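Esterase (Capnocytophaga ochracea, PDB 4W9R) is of unknown function but has an alpha/beta-hydrolase-type domain and probably hydrolyses ester bonds. Local coordinates at residues Y303-N307 / G308-T312. Numbering follows the deposited sequence.
Sequences YVESN and GYLKT
Y309 N hydrogen-bonds back to V304 O at 3.2 Å, tying the outgoing chain to the last turn of helix 294-306. N307 is the first residue to leave helical geometry, and G308 follows with phi 86°, a positive value that glycine, having no CB, reaches easily. A type I turn, Y309 to T312, comes next; Y309 O accepts both T312 N and T312 OG1, the hydroxyl lying in the carbonyl plane on a lone pair, a place that suits a short beta-hydroxyl residue. With CG beside its own backbone N (chi1 -64°), Y309 brings CD1 to 3.6 Å from CB of V304, whose buried, branched side chain offers the ring a compact apolar surface; V304 O lies at the ring's edge, and the tyrosine OH reaches on to hydrogen-bond P276 O. More peripherally, the aliphatic CG of E305 meets L310 CD1 at 3.8 Å. N307 suits the helix end because its ND2 can return, weakly, to Y303 O and lie above one face of the Y303 ring, offset toward its rim. Shortening Y309 to an alanine is likely to leave V304 without the ring and P276 O without its hydroxyl donor. Within the helical C-terminal part of the chain, V304 and Y309 both pack on V281 of helix 278-290 and M314 of helix 314-325.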
loop_
_atom_site.group_PDB
_atom_site.type_symbol
_atom_site.label_atom_id
_atom_site.label_comp_id
_atom_site.label_asym_id
_atom_site.label_seq_id
_atom_site.Cartn_x
_atom_site.Cartn_y
_atom_site.Cartn_z
ATOM N N TYR B 303 4.409 -37.924 6.312
ATOM C CA TYR B 303 4.580 -36.492 6.528
ATOM C C TYR B 303 3.254 -35.810 6.846
ATOM O O TYR B 303 3.165 -35.021 7.787
ATOM C CB TYR B 303 5.221 -35.841 5.304
ATOM C CG TYR B 303 5.406 -34.345 5.426
ATOM C CD1 TYR B 303 6.352 -33.811 6.291
ATOM C CD2 TYR B 303 4.645 -33.466 4.666
ATOM C CE1 TYR B 303 6.529 -32.446 6.403
ATOM C CE2 TYR B 303 4.816 -32.098 4.770
ATOM C CZ TYR B 303 5.760 -31.593 5.640
ATOM O OH TYR B 303 5.935 -30.231 5.749
ATOM N N VAL B 304 2.227 -36.113 6.061
ATOM C CA VAL B 304 0.919 -35.509 6.280
ATOM C C VAL B 304 0.253 -36.113 7.512
ATOM O O VAL B 304 -0.562 -35.464 8.167
ATOM C CB VAL B 304 -0.001 -35.671 5.053
ATOM C CG1 VAL B 304 0.576 -34.925 3.859
ATOM C CG2 VAL B 304 -0.211 -37.140 4.721
ATOM N N GLU B 305 0.613 -37.352 7.832
ATOM C CA GLU B 305 0.123 -37.992 9.044
ATOM C C GLU B 305 0.663 -37.257 10.264
ATOM O O GLU B 305 -0.031 -37.098 11.269
ATOM C CB GLU B 305 0.529 -39.465 9.089
ATOM C CG GLU B 305 -0.033 -40.223 10.282
ATOM C CD GLU B 305 0.556 -41.614 10.427
ATOM O OE1 GLU B 305 1.746 -41.798 10.090
ATOM O OE2 GLU B 305 -0.171 -42.521 10.879
ATOM N N SER B 306 1.907 -36.801 10.159
ATOM C CA SER B 306 2.559 -36.096 11.251
ATOM C C SER B 306 1.973 -34.703 11.456
ATOM O O SER B 306 1.755 -34.288 12.595
ATOM C CB SER B 306 4.066 -36.000 11.005
ATOM O OG SER B 306 4.671 -37.279 11.072
ATOM N N ASN B 307 1.726 -33.971 10.371
ATOM C CA ASN B 307 1.133 -32.648 10.528
ATOM C C ASN B 307 -0.276 -32.496 9.952
ATOM O O ASN B 307 -0.457 -32.357 8.743
ATOM C CB ASN B 307 2.045 -31.605 9.874
ATOM C CG ASN B 307 3.522 -31.931 10.039
ATOM O OD1 ASN B 307 4.163 -31.492 10.993
ATOM N ND2 ASN B 307 4.068 -32.700 9.103
ATOM N N GLY B 308 -1.263 -32.474 10.843
ATOM C CA GLY B 308 -2.595 -31.968 10.564
ATOM C C GLY B 308 -3.607 -32.915 9.940
ATOM O O GLY B 308 -4.812 -32.724 10.094
ATOM N N TYR B 309 -3.129 -33.933 9.232
ATOM C CA TYR B 309 -4.020 -34.840 8.501
ATOM C C TYR B 309 -4.321 -36.178 9.185
ATOM O O TYR B 309 -4.988 -37.032 8.598
ATOM C CB TYR B 309 -3.466 -35.076 7.097
ATOM C CG TYR B 309 -3.440 -33.805 6.279
ATOM C CD1 TYR B 309 -2.280 -33.049 6.171
ATOM C CD2 TYR B 309 -4.583 -33.345 5.638
ATOM C CE1 TYR B 309 -2.254 -31.880 5.433
ATOM C CE2 TYR B 309 -4.567 -32.178 4.897
ATOM C CZ TYR B 309 -3.399 -31.448 4.799
ATOM O OH TYR B 309 -3.376 -30.286 4.064
ATOM N N LEU B 310 -3.808 -36.369 10.397
ATOM C CA LEU B 310 -3.965 -37.631 11.127
ATOM C C LEU B 310 -5.414 -38.117 11.220
ATOM O O LEU B 310 -5.680 -39.320 11.181
ATOM C CB LEU B 310 -3.390 -37.490 12.538
ATOM C CG LEU B 310 -3.529 -38.707 13.454
ATOM C CD1 LEU B 310 -2.824 -39.915 12.854
ATOM C CD2 LEU B 310 -2.997 -38.404 14.846
ATOM N N LYS B 311 -6.347 -37.177 11.315
ATOM C CA LYS B 311 -7.760 -37.491 11.502
ATOM C C LYS B 311 -8.486 -37.673 10.172
ATOM O O LYS B 311 -9.707 -37.807 10.137
ATOM C CB LYS B 311 -8.446 -36.408 12.336
ATOM C CG LYS B 311 -7.968 -36.360 13.777
ATOM C CD LYS B 311 -8.069 -37.731 14.428
ATOM C CE LYS B 311 -7.501 -37.725 15.838
ATOM N NZ LYS B 311 -7.546 -39.081 16.453
ATOM N N THR B 312 -7.731 -37.655 9.080
ATOM C CA THR B 312 -8.299 -37.810 7.745
ATOM C C THR B 312 -7.833 -39.113 7.104
ATOM O O THR B 312 -6.816 -39.679 7.498
ATOM C CB THR B 312 -7.920 -36.639 6.820
ATOM O OG1 THR B 312 -6.520 -36.699 6.517
ATOM C CG2 THR B 312 -8.245 -35.308 7.480
#